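Local coordinates for AgaA (Rhizobium radiobacter, PDB 6HLX), which binds the opine agropinic acid as the periplasmic solute-binding protein of an ABC transporter and so serves its import into the bacterium, at residues L234-F240 / N467-T473; S280-A286 / Y448-R452; R325-Q331 / K354-W360; F6-P12 / S24-V28. Where two conformers were deposited one is given. Numbering follows the deposited sequence.

Interaction 1: L234-F240 / N467-T473; sequences LRNTGPF and NMPGFLT. With EDO (1,2-ethanediol), chain B.
Residues 234-236 and 239-240 are extended, with a kink at Thr237 (-134/47) and Gly238 (-85/-48). Residues 467-473 form a loop that enters a 3-10 segment at 471, continuing past 473. CA atoms are closest at Gly238 and Gly470 (51/-121), 4.0 Å apart; those of Leu234 and Asn467 lie 6.0 Å apart. A CB on Gly238 would clash with Gly470 O, which sits 3.5 Å from Gly238 CA in a CA-H...O contact. Segment 234-240 connects the seven-stranded sheet to the six-stranded one, consistent with the linkers between lobes of periplasmic binding proteins, and 467-473 packs along it. Asn236 OD1 (chi1 t) accepts from Gly238 N at 2.8 Å, an Asx turn, and Asn236 ND2 donates to Gly470 O at 3.1 Å. Asn467 ND2 (chi1 t) donates to Leu234 O at 2.9 Å and also to Gln454 O. Asn467 OD1 accepts from Thr473 OG1 at 2.7 Å. Water 1 joins Arg235 O and Asn467 O, both at 2.8 Å. Phe240 CE2 (chi1 p, 46°) packs on Phe471 CZ (chi1 m, chi2 -9°) at 4.2 Å. The Pro239 side chain is about 6 Å from agropinic acid. Two asparagine side chains bond backbone carbonyls, giving directional links where the segments do not pair as strands.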
# COMPACT_ATOMS: atom_id res chain seq x y z
N LEU A 234 -11.25 12.53 9.47
CA LEU A 234 -11.64 11.11 9.37
C LEU A 234 -10.41 10.32 9.77
O LEU A 234 -9.41 10.33 9.05
CB LEU A 234 -12.08 10.75 7.94
CG LEU A 234 -13.22 11.61 7.34
CD1 LEU A 234 -13.52 11.16 5.92
CD2 LEU A 234 -14.49 11.54 8.18
N ARG A 235 -10.46 9.68 10.95
CA ARG A 235 -9.30 9.00 11.56
C ARG A 235 -9.07 7.54 11.17
O ARG A 235 -9.98 6.80 10.78
CB ARG A 235 -9.37 9.10 13.09
CG ARG A 235 -9.21 10.54 13.61
CD ARG A 235 -8.30 10.65 14.84
NE ARG A 235 -8.51 11.90 15.59
CZ ARG A 235 -7.56 12.76 15.95
NH1 ARG A 235 -6.29 12.52 15.63
NH2 ARG A 235 -7.87 13.86 16.61
N ASN A 236 -7.79 7.13 11.31
CA ASN A 236 -7.33 5.76 11.08
C ASN A 236 -5.96 5.68 11.75
O ASN A 236 -5.27 6.70 11.84
CB ASN A 236 -7.20 5.47 9.56
CG ASN A 236 -6.48 4.17 9.19
OD1 ASN A 236 -5.25 4.11 9.09
ND2 ASN A 236 -7.22 3.10 8.92
N THR A 237 -5.59 4.48 12.24
CA THR A 237 -4.28 4.19 12.85
C THR A 237 -3.70 2.87 12.28
O THR A 237 -3.17 2.04 13.04
CB THR A 237 -4.38 4.05 14.36
OG1 THR A 237 -5.34 3.03 14.64
CG2 THR A 237 -4.70 5.34 15.05
N GLY A 238 -3.76 2.73 10.96
CA GLY A 238 -3.35 1.53 10.24
C GLY A 238 -1.89 1.36 9.87
O GLY A 238 -1.35 0.27 10.08
N PRO A 239 -1.22 2.39 9.30
CA PRO A 239 0.16 2.17 8.85
C PRO A 239 1.20 2.19 9.95
O PRO A 239 0.96 2.68 11.05
CB PRO A 239 0.42 3.31 7.84
CG PRO A 239 -0.96 4.00 7.61
CD PRO A 239 -1.69 3.74 8.92
N PHE A 240 2.37 1.66 9.61
CA PHE A 240 3.52 1.66 10.52
C PHE A 240 4.70 2.37 9.82
O PHE A 240 4.72 2.49 8.58
CB PHE A 240 3.92 0.23 10.94
CG PHE A 240 3.98 -0.77 9.80
CD1 PHE A 240 5.04 -0.76 8.89
CD2 PHE A 240 2.98 -1.73 9.64
CE1 PHE A 240 5.08 -1.66 7.82
CE2 PHE A 240 3.04 -2.65 8.58
CZ PHE A 240 4.08 -2.60 7.67
N ASN A 467 -12.60 6.68 5.44
CA ASN A 467 -11.18 6.38 5.67
C ASN A 467 -11.24 4.89 6.08
O ASN A 467 -11.68 4.55 7.20
CB ASN A 467 -10.61 7.24 6.81
CG ASN A 467 -9.11 7.05 6.95
OD1 ASN A 467 -8.53 6.12 6.37
ND2 ASN A 467 -8.47 7.93 7.71
N MET A 468 -10.95 3.99 5.12
CA MET A 468 -11.18 2.55 5.27
C MET A 468 -10.32 1.92 6.38
O MET A 468 -9.27 2.47 6.74
CB MET A 468 -11.09 1.83 3.92
CG MET A 468 -12.38 2.13 3.08
SD MET A 468 -12.27 1.64 1.34
CE MET A 468 -11.88 -0.10 1.48
N PRO A 469 -10.87 0.89 7.04
CA PRO A 469 -10.30 0.47 8.33
C PRO A 469 -8.92 -0.20 8.31
O PRO A 469 -8.63 -0.98 7.41
CB PRO A 469 -11.36 -0.47 8.92
CG PRO A 469 -12.16 -0.94 7.76
CD PRO A 469 -12.17 0.24 6.80
N GLY A 470 -8.13 0.13 9.34
CA GLY A 470 -6.81 -0.46 9.58
C GLY A 470 -5.93 -0.41 8.35
O GLY A 470 -5.74 0.66 7.77
N PHE A 471 -5.47 -1.59 7.88
CA PHE A 471 -4.59 -1.71 6.71
C PHE A 471 -5.23 -1.28 5.38
O PHE A 471 -4.53 -1.20 4.37
CB PHE A 471 -4.08 -3.16 6.58
CG PHE A 471 -2.93 -3.56 7.47
CD1 PHE A 471 -2.23 -2.61 8.22
CD2 PHE A 471 -2.54 -4.90 7.57
CE1 PHE A 471 -1.13 -2.98 9.01
CE2 PHE A 471 -1.45 -5.27 8.37
CZ PHE A 471 -0.74 -4.31 9.07
N LEU A 472 -6.55 -1.03 5.36
CA LEU A 472 -7.21 -0.63 4.10
C LEU A 472 -7.20 0.86 3.86
O LEU A 472 -7.75 1.32 2.84
CB LEU A 472 -8.67 -1.14 4.08
CG LEU A 472 -8.81 -2.65 4.06
CD1 LEU A 472 -10.24 -3.03 4.17
CD2 LEU A 472 -8.21 -3.23 2.79
N THR A 473 -6.56 1.66 4.75
CA THR A 473 -6.61 3.12 4.59
C THR A 473 -6.11 3.62 3.22
O THR A 473 -6.72 4.55 2.67
CB THR A 473 -5.92 3.86 5.75
OG1 THR A 473 -6.08 5.29 5.57
CG2 THR A 473 -4.43 3.51 5.89
C1 EDO B . -2.53 -1.59 15.34
O1 EDO B . -3.19 -0.62 14.55
C2 EDO B . -3.59 -2.40 16.12
O2 EDO B . -2.93 -3.32 16.96
O HOH W 1 -10.32 4.27 9.67

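Interaction 2: S280-A286 / Y448-R452; sequences SPIFGIA and YFMWR. With G9Z (agropinic acid), chain E.
Arg452 grips the carboxylate of agropinic acid with both terminal nitrogens. Arg452 NH2 donates to ligand O at 2.7 Å and Arg452 NH1 to ligand OXT at 2.9 Å. Arg452 has chi1 p and chi2 t, and its CA-to-CB bond points away from 280-286. Three backbone bonds set an antiparallel register. Ser280 and Trp451 are a hydrogen-bonded pair: Ser280 N to Trp451 O is 3.1 Å and Trp451 N to Ser280 O is 2.8 Å. Pro281 and Met450 form the next, non-hydrogen-bonded pair, with CA atoms 4.2 Å apart. Just past the strand, Ile282 N donates to Phe449 O at 2.9 Å. Further on, water 2 connects Gly284 O (3.2 Å) with Tyr448 N (2.9 Å). Ile282 (chi1 m, chi2 t) lies over the Trp451 indole. Ile282 CD1 is 3.6 Å from the Trp451 five-membered ring centroid, almost on the normal, a CH-pi contact. Trp451 has chi1 m and chi2 110°. Tyr448 (chi1 m, chi2 91°) has the Ile285-Ala286 backbone over one ring face. Ala286 CB touches Tyr448 CD2 at 3.4 Å and Trp451 CH2 at 3.8 Å. Ile285 CG2 meets Tyr448 CE1 at 3.9 Å. Phe449 and Met450 both face Met241, a classic beta bulge in strand 446-451. This strand lies between short edge strand 280-281 and strand 240-245 in a mixed sheet, and Phe449 and Met450 pack on helix 267-274.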
# COMPACT_ATOMS: atom_id res chain seq x y z
N SER A 280 2.11 5.30 18.33
CA SER A 280 2.45 4.36 19.39
C SER A 280 3.71 3.58 19.02
O SER A 280 3.78 3.08 17.89
CB SER A 280 1.30 3.38 19.60
OG SER A 280 0.15 4.09 20.05
N PRO A 281 4.64 3.37 19.97
CA PRO A 281 5.86 2.61 19.63
C PRO A 281 5.61 1.13 19.34
O PRO A 281 4.71 0.52 19.92
CB PRO A 281 6.73 2.76 20.89
CG PRO A 281 5.73 2.99 22.01
CD PRO A 281 4.68 3.85 21.37
N ILE A 282 6.44 0.55 18.46
CA ILE A 282 6.44 -0.88 18.13
C ILE A 282 7.79 -1.42 18.57
O ILE A 282 8.82 -0.89 18.16
CB ILE A 282 6.19 -1.15 16.63
CG1 ILE A 282 4.78 -0.69 16.21
CG2 ILE A 282 6.39 -2.64 16.32
CD1 ILE A 282 4.61 -0.59 14.69
N PHE A 283 7.78 -2.49 19.36
CA PHE A 283 9.02 -3.12 19.84
C PHE A 283 9.18 -4.57 19.35
O PHE A 283 9.97 -5.33 19.89
CB PHE A 283 9.12 -3.06 21.38
CG PHE A 283 9.30 -1.66 21.90
CD1 PHE A 283 10.55 -1.05 21.91
CD2 PHE A 283 8.22 -0.95 22.43
CE1 PHE A 283 10.72 0.25 22.41
CE2 PHE A 283 8.40 0.34 22.93
CZ PHE A 283 9.64 0.94 22.90
N GLY A 284 8.43 -4.93 18.32
CA GLY A 284 8.52 -6.26 17.72
C GLY A 284 8.12 -6.17 16.26
O GLY A 284 8.50 -5.23 15.56
N ILE A 285 7.34 -7.16 15.79
CA ILE A 285 6.83 -7.16 14.42
C ILE A 285 5.53 -6.36 14.42
O ILE A 285 4.75 -6.43 15.38
CB ILE A 285 6.61 -8.61 13.87
CG1 ILE A 285 7.85 -9.54 14.11
CG2 ILE A 285 6.23 -8.59 12.38
CD1 ILE A 285 9.18 -9.06 13.43
N ALA A 286 5.31 -5.57 13.38
CA ALA A 286 4.10 -4.75 13.29
C ALA A 286 2.87 -5.56 12.86
O ALA A 286 2.36 -5.38 11.75
CB ALA A 286 4.31 -3.55 12.38
N TYR A 448 10.67 -2.28 12.72
CA TYR A 448 9.48 -1.43 12.85
C TYR A 448 9.62 -0.53 14.06
O TYR A 448 10.10 -0.97 15.11
CB TYR A 448 8.23 -2.31 13.02
CG TYR A 448 8.07 -3.37 11.96
CD1 TYR A 448 8.62 -4.64 12.13
CD2 TYR A 448 7.33 -3.13 10.80
CE1 TYR A 448 8.48 -5.63 11.15
CE2 TYR A 448 7.17 -4.12 9.83
CZ TYR A 448 7.73 -5.37 10.02
OH TYR A 448 7.57 -6.36 9.09
N PHE A 449 9.15 0.73 13.94
CA PHE A 449 9.30 1.68 15.02
C PHE A 449 8.02 2.18 15.64
O PHE A 449 8.01 2.40 16.85
CB PHE A 449 10.11 2.90 14.55
CG PHE A 449 11.55 2.55 14.19
CD1 PHE A 449 12.33 1.78 15.05
CD2 PHE A 449 12.10 2.98 12.99
CE1 PHE A 449 13.66 1.46 14.71
CE2 PHE A 449 13.42 2.66 12.66
CZ PHE A 449 14.18 1.89 13.52
N MET A 450 6.96 2.40 14.84
CA MET A 450 5.74 2.96 15.40
C MET A 450 4.52 2.75 14.51
O MET A 450 4.67 2.57 13.30
CB MET A 450 5.92 4.48 15.61
CG MET A 450 6.18 5.24 14.31
SD MET A 450 6.16 7.02 14.48
CE MET A 450 4.37 7.33 14.60
N TRP A 451 3.33 2.83 15.12
CA TRP A 451 2.05 2.81 14.41
C TRP A 451 1.74 4.30 14.25
O TRP A 451 1.89 5.07 15.23
CB TRP A 451 0.93 2.21 15.26
CG TRP A 451 1.06 0.75 15.50
CD1 TRP A 451 1.36 0.14 16.68
CD2 TRP A 451 0.90 -0.30 14.52
NE1 TRP A 451 1.37 -1.23 16.51
CE2 TRP A 451 1.07 -1.53 15.20
CE3 TRP A 451 0.55 -0.32 13.16
CZ2 TRP A 451 0.98 -2.76 14.55
CZ3 TRP A 451 0.43 -1.55 12.52
CH2 TRP A 451 0.65 -2.75 13.21
N ARG A 452 1.31 4.72 13.07
CA ARG A 452 1.00 6.15 12.89
C ARG A 452 -0.49 6.37 12.60
O ARG A 452 -1.17 5.46 12.12
CB ARG A 452 1.84 6.76 11.75
CG ARG A 452 1.46 6.26 10.36
CD ARG A 452 2.30 6.90 9.25
NE ARG A 452 1.55 6.98 8.00
CZ ARG A 452 2.06 6.70 6.80
NH1 ARG A 452 3.32 6.29 6.68
NH2 ARG A 452 1.32 6.85 5.71
OAM G9Z E . 2.57 6.69 -1.25
CAB G9Z E . 3.15 7.06 -0.22
CAC G9Z E . 3.54 8.40 -0.01
CB G9Z E . 4.21 8.43 1.40
CA G9Z E . 4.30 6.98 1.83
C G9Z E . 3.75 6.79 3.14
O G9Z E . 2.50 6.62 3.25
N G9Z E . 3.58 6.23 0.74
CAG G9Z E . 3.27 4.75 0.79
CAH G9Z E . 4.50 3.94 0.38
OAP G9Z E . 5.51 4.19 1.37
CAI G9Z E . 4.22 2.44 0.31
OAQ G9Z E . 2.95 2.23 -0.35
CAJ G9Z E . 5.31 1.69 -0.54
OAR G9Z E . 5.00 0.28 -0.59
CAK G9Z E . 6.78 1.90 -0.12
OAT G9Z E . 7.66 1.39 -1.14
CAL G9Z E . 7.10 1.28 1.25
OAS G9Z E . 8.44 1.63 1.65
OXT G9Z E . 4.53 6.84 4.12
O HOH W 2 11.41 -4.24 14.68

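Interaction 3: R325-Q331 / K354-W360; sequences RLLATSQ and KLDLPDW. With G9Z (agropinic acid), chain E.
Strands 325-327 and 354-356 run parallel, their axes 4.7 Å apart at 28°. Arg325 pairs with Lys354, Leu326 with Leu355 and Leu327 with Asp356. Leu326 N to Lys354 O is 2.8 Å; Asp356 N to Leu326 O and Ala328 N to Asp356 O are both 2.9 Å. Arg325 (m, t, p, 91°) reaches across to Asp356 (chi1 m) in a bidentate salt bridge, NE to OD2 2.8 Å and NH2 to OD1 2.9 Å. Leu326 CD2 (t, p) meets Leu355 CD2 (m, t) at 3.9 Å. Thr329 OG1 (chi1 t) donates to Pro358 O at 2.7 Å and accepts from Gln331 N at 3.1 Å, an ST turn. Ser330 OG (chi1 p) donates to Leu357 O at 3.0 Å. Trp360 (t, -104°) lays its ring face against agropinic acid CAB; Trp360 CH2 is nearest, 3.4 Å from ligand OAP. Asp359 (chi1 p) N-caps helix 360-369, and its OD1 bonds Ser362 OG. Strand 322-327, helix 333-347 and strand 351-356 form a beta-alpha-beta crossover, the ligand beyond the C-terminal strand ends.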
# COMPACT_ATOMS: atom_id res chain seq x y z
N ARG A 325 23.95 5.28 3.35
CA ARG A 325 23.01 6.28 2.88
C ARG A 325 21.59 5.80 3.16
O ARG A 325 21.29 4.63 2.89
CB ARG A 325 23.18 6.54 1.38
CG ARG A 325 24.58 7.04 1.00
CD ARG A 325 24.58 7.72 -0.36
NE ARG A 325 23.92 9.03 -0.31
CZ ARG A 325 24.54 10.18 -0.07
NH1 ARG A 325 25.85 10.21 0.15
NH2 ARG A 325 23.85 11.32 -0.04
N LEU A 326 20.73 6.69 3.67
CA LEU A 326 19.32 6.39 3.94
C LEU A 326 18.45 7.12 2.94
O LEU A 326 18.48 8.36 2.86
CB LEU A 326 18.93 6.80 5.36
CG LEU A 326 17.45 6.68 5.81
CD1 LEU A 326 16.97 5.22 5.75
CD2 LEU A 326 17.30 7.20 7.23
N LEU A 327 17.63 6.35 2.21
CA LEU A 327 16.69 6.93 1.24
C LEU A 327 15.36 7.22 1.91
O LEU A 327 14.74 6.33 2.50
CB LEU A 327 16.48 5.96 0.05
CG LEU A 327 15.42 6.36 -0.99
CD1 LEU A 327 15.79 7.69 -1.71
CD2 LEU A 327 15.16 5.23 -1.96
N ALA A 328 14.88 8.44 1.74
CA ALA A 328 13.53 8.79 2.19
C ALA A 328 13.00 9.82 1.19
O ALA A 328 13.28 9.68 -0.01
CB ALA A 328 13.55 9.32 3.64
N THR A 329 12.24 10.82 1.63
CA THR A 329 11.71 11.86 0.72
C THR A 329 11.54 13.15 1.50
O THR A 329 11.29 13.11 2.71
CB THR A 329 10.36 11.41 0.09
OG1 THR A 329 9.89 12.39 -0.86
CG2 THR A 329 9.25 11.14 1.14
N SER A 330 11.61 14.29 0.79
CA SER A 330 11.30 15.57 1.43
C SER A 330 9.82 15.93 1.13
O SER A 330 9.34 16.93 1.63
CB SER A 330 12.20 16.65 0.85
OG SER A 330 12.10 16.52 -0.56
N GLN A 331 9.11 15.14 0.29
CA GLN A 331 7.71 15.46 -0.08
C GLN A 331 6.72 15.28 1.08
O GLN A 331 5.65 15.92 1.10
CB GLN A 331 7.28 14.62 -1.29
CG GLN A 331 5.90 15.08 -1.84
CD GLN A 331 5.58 14.65 -3.25
OE1 GLN A 331 4.39 14.56 -3.65
NE2 GLN A 331 6.60 14.41 -4.06
N LYS A 354 24.06 9.35 5.72
CA LYS A 354 23.85 10.49 4.82
C LYS A 354 22.44 10.31 4.25
O LYS A 354 22.04 9.19 3.96
CB LYS A 354 24.89 10.53 3.71
CG LYS A 354 26.29 10.79 4.30
CD LYS A 354 27.32 11.23 3.28
CE LYS A 354 28.61 11.71 3.94
NZ LYS A 354 28.42 12.99 4.68
N LEU A 355 21.67 11.40 4.16
CA LEU A 355 20.28 11.32 3.70
C LEU A 355 20.09 11.66 2.24
O LEU A 355 20.65 12.65 1.74
CB LEU A 355 19.39 12.26 4.53
CG LEU A 355 19.36 12.07 6.05
CD1 LEU A 355 18.44 13.08 6.70
CD2 LEU A 355 18.97 10.65 6.43
N ASP A 356 19.22 10.89 1.57
CA ASP A 356 18.80 11.16 0.20
C ASP A 356 17.31 11.43 0.30
O ASP A 356 16.54 10.54 0.65
CB ASP A 356 19.12 10.00 -0.75
CG ASP A 356 20.62 9.90 -0.98
OD1 ASP A 356 21.25 10.94 -1.27
OD2 ASP A 356 21.17 8.79 -0.84
N LEU A 357 16.92 12.69 0.05
CA LEU A 357 15.55 13.17 0.24
C LEU A 357 14.98 13.77 -1.04
O LEU A 357 14.64 14.95 -1.06
CB LEU A 357 15.53 14.21 1.38
CG LEU A 357 16.08 13.75 2.74
CD1 LEU A 357 16.14 14.90 3.72
CD2 LEU A 357 15.30 12.54 3.30
N PRO A 358 14.81 12.97 -2.10
CA PRO A 358 14.20 13.51 -3.33
C PRO A 358 12.69 13.59 -3.21
O PRO A 358 12.13 13.24 -2.16
CB PRO A 358 14.60 12.46 -4.37
CG PRO A 358 14.54 11.16 -3.60
CD PRO A 358 15.08 11.52 -2.23
N ASP A 359 11.99 13.97 -4.28
CA ASP A 359 10.53 13.99 -4.24
C ASP A 359 10.00 12.54 -4.21
O ASP A 359 10.79 11.61 -4.34
CB ASP A 359 9.93 14.81 -5.38
CG ASP A 359 9.97 14.20 -6.78
OD1 ASP A 359 10.54 13.12 -6.94
OD2 ASP A 359 9.42 14.81 -7.71
N TRP A 360 8.68 12.36 -4.06
CA TRP A 360 8.16 11.01 -3.90
C TRP A 360 8.39 10.11 -5.10
O TRP A 360 8.86 8.97 -4.93
CB TRP A 360 6.66 11.02 -3.50
CG TRP A 360 6.16 9.63 -3.29
CD1 TRP A 360 5.39 8.90 -4.15
CD2 TRP A 360 6.62 8.72 -2.29
NE1 TRP A 360 5.23 7.62 -3.67
CE2 TRP A 360 5.98 7.48 -2.53
CE3 TRP A 360 7.45 8.85 -1.17
CZ2 TRP A 360 6.18 6.37 -1.71
CZ3 TRP A 360 7.64 7.74 -0.34
CH2 TRP A 360 7.02 6.52 -0.63
OAM G9Z E . 2.57 6.69 -1.25
CAB G9Z E . 3.15 7.06 -0.22
CAC G9Z E . 3.54 8.40 -0.01
CB G9Z E . 4.21 8.43 1.40
CA G9Z E . 4.30 6.98 1.83
C G9Z E . 3.75 6.79 3.14
O G9Z E . 2.50 6.62 3.25
N G9Z E . 3.58 6.23 0.74
CAG G9Z E . 3.27 4.75 0.79
CAH G9Z E . 4.50 3.94 0.38
OAP G9Z E . 5.51 4.19 1.37
CAI G9Z E . 4.22 2.44 0.31
OAQ G9Z E . 2.95 2.23 -0.35
CAJ G9Z E . 5.31 1.69 -0.54
OAR G9Z E . 5.00 0.28 -0.59
CAK G9Z E . 6.78 1.90 -0.12
OAT G9Z E . 7.66 1.39 -1.14
CAL G9Z E . 7.10 1.28 1.25
OAS G9Z E . 8.44 1.63 1.65
OXT G9Z E . 4.53 6.84 4.12

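Interaction 4: F6-P12 / S24-V28; sequences FGLSGEP and SGRTV
Helix 23-32 passes beside strand 3-8 and the turn that follows it. The segments 6-8 and 24-28 run nearly antiparallel, at 151°, with axes 10.1 Å apart at closest. Ser24 (chi1 m) points its CB at the turn. Ser24 OG lies 3.4 Å from Gly10 O, at best a weak bond. Water 3 sits 2.7 Å from both Ser24 OG and Ser9 OG, so it links helix and turn. Ser9 (chi1 p) also bonds Tyr332, and its side chain is about 5 Å from agropinic acid. Gly25 comes next and marks the closest backbone approach, its CA 4.5 Å from that of Pro12. Pro12 CB rests on Gly25 CA at 3.6 Å, and a CB on Gly25 would fall 3.6 Å from that same Pro12 CB. The arrangement is a strand, a connecting loop and a helix packed back on the sheet. Here the strand is an inner one of the seven-stranded mixed sheet, next to strand 190-195. The CA-to-CB bond of Arg26 points away; its guanidinium forms salt bridges with Glu135 and Glu382. Thr27 (chi1 m) turns CG2 to Leu8 CD2 at 3.8 Å and Phe6 CZ at 3.9 Å. Its OG1 bonds Thr23 O within the helix. Phe6 has chi1 t, and Leu8 is m, t. Val28 (chi1 t) places CG2 3.8 Å from Leu8 CD1 and 4.3 Å from Pro12 CG.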
# COMPACT_ATOMS: atom_id res chain seq x y z
N PHE A 6 -10.64 17.10 -4.88
CA PHE A 6 -9.93 16.23 -3.93
C PHE A 6 -8.44 16.59 -3.98
O PHE A 6 -7.80 16.41 -5.01
CB PHE A 6 -10.15 14.78 -4.36
CG PHE A 6 -9.80 13.69 -3.37
CD1 PHE A 6 -8.49 13.50 -2.93
CD2 PHE A 6 -10.78 12.81 -2.91
CE1 PHE A 6 -8.17 12.46 -2.05
CE2 PHE A 6 -10.45 11.76 -2.05
CZ PHE A 6 -9.16 11.59 -1.62
N GLY A 7 -7.92 17.09 -2.87
CA GLY A 7 -6.53 17.49 -2.78
C GLY A 7 -5.65 16.30 -2.45
O GLY A 7 -5.65 15.82 -1.31
N LEU A 8 -4.90 15.80 -3.45
CA LEU A 8 -3.97 14.68 -3.25
C LEU A 8 -2.60 15.19 -2.76
O LEU A 8 -2.17 16.29 -3.13
CB LEU A 8 -3.73 13.92 -4.58
CG LEU A 8 -4.85 13.10 -5.20
CD1 LEU A 8 -4.38 12.61 -6.58
CD2 LEU A 8 -5.27 11.93 -4.29
N SER A 9 -1.86 14.32 -2.03
CA SER A 9 -0.54 14.66 -1.50
C SER A 9 0.56 14.66 -2.56
O SER A 9 1.71 14.98 -2.24
CB SER A 9 -0.16 13.74 -0.34
OG SER A 9 -0.03 12.42 -0.81
N GLY A 10 0.21 14.31 -3.80
CA GLY A 10 1.16 14.34 -4.90
C GLY A 10 0.54 14.01 -6.23
O GLY A 10 -0.58 13.50 -6.30
N GLU A 11 1.33 14.20 -7.28
CA GLU A 11 0.92 13.84 -8.63
C GLU A 11 1.33 12.38 -8.89
O GLU A 11 2.50 12.04 -8.70
CB GLU A 11 1.58 14.78 -9.64
CG GLU A 11 1.32 14.42 -11.09
CD GLU A 11 1.67 15.51 -12.09
OE1 GLU A 11 1.06 15.53 -13.18
OE2 GLU A 11 2.55 16.35 -11.79
N PRO A 12 0.41 11.52 -9.36
CA PRO A 12 0.82 10.13 -9.65
C PRO A 12 1.92 10.08 -10.71
O PRO A 12 1.84 10.76 -11.75
CB PRO A 12 -0.46 9.49 -10.19
CG PRO A 12 -1.59 10.29 -9.53
CD PRO A 12 -1.04 11.71 -9.57
N SER A 24 -1.18 8.19 -3.90
CA SER A 24 -1.80 9.17 -4.83
C SER A 24 -2.33 8.49 -6.10
O SER A 24 -3.51 8.65 -6.44
CB SER A 24 -0.83 10.30 -5.16
OG SER A 24 -0.49 11.00 -3.97
N GLY A 25 -1.46 7.71 -6.77
CA GLY A 25 -1.84 6.98 -7.97
C GLY A 25 -2.95 5.98 -7.68
O GLY A 25 -3.91 5.88 -8.44
N ARG A 26 -2.87 5.26 -6.54
CA ARG A 26 -3.91 4.30 -6.16
C ARG A 26 -5.28 4.97 -6.01
O ARG A 26 -6.28 4.41 -6.46
CB ARG A 26 -3.55 3.60 -4.85
CG ARG A 26 -2.46 2.58 -5.07
CD ARG A 26 -2.03 1.99 -3.76
NE ARG A 26 -1.76 0.56 -3.95
CZ ARG A 26 -1.40 -0.27 -2.98
NH1 ARG A 26 -1.18 0.19 -1.75
NH2 ARG A 26 -1.25 -1.56 -3.23
N THR A 27 -5.32 6.16 -5.36
CA THR A 27 -6.59 6.87 -5.12
C THR A 27 -7.30 7.18 -6.46
O THR A 27 -8.50 6.97 -6.56
CB THR A 27 -6.33 8.17 -4.30
OG1 THR A 27 -5.71 7.78 -3.07
CG2 THR A 27 -7.63 8.98 -4.04
N VAL A 28 -6.54 7.61 -7.50
CA VAL A 28 -7.11 7.89 -8.81
C VAL A 28 -7.53 6.56 -9.47
O VAL A 28 -8.64 6.45 -10.00
CB VAL A 28 -6.17 8.74 -9.71
CG1 VAL A 28 -6.82 8.99 -11.08
CG2 VAL A 28 -5.81 10.07 -9.03
O HOH W 3 -1.89 10.73 -1.69

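In the fold
Interaction 4 comes first from the N terminus. It closes a short loop between strand 3-8 and helix 23-32, before any other contact opens. Interaction 1 then opens at 234-240 and closes last, at 467-473. Interaction 2 lies within that span, and interaction 3 within the span of interaction 2. None crosses. Interactions 2 and 3 lie at opposite edges of the same six-stranded sheet, and both touch agropinic acid. Segment 234-240 of interaction 1 leads from the seven-stranded sheet into the six-stranded one and touches interaction 2, where Pro239 O lies 2.9 Å from Arg452 N. Interaction 4, on the seven-stranded sheet, meets interaction 3 where Gln331 packs against Ser9 and Gly10.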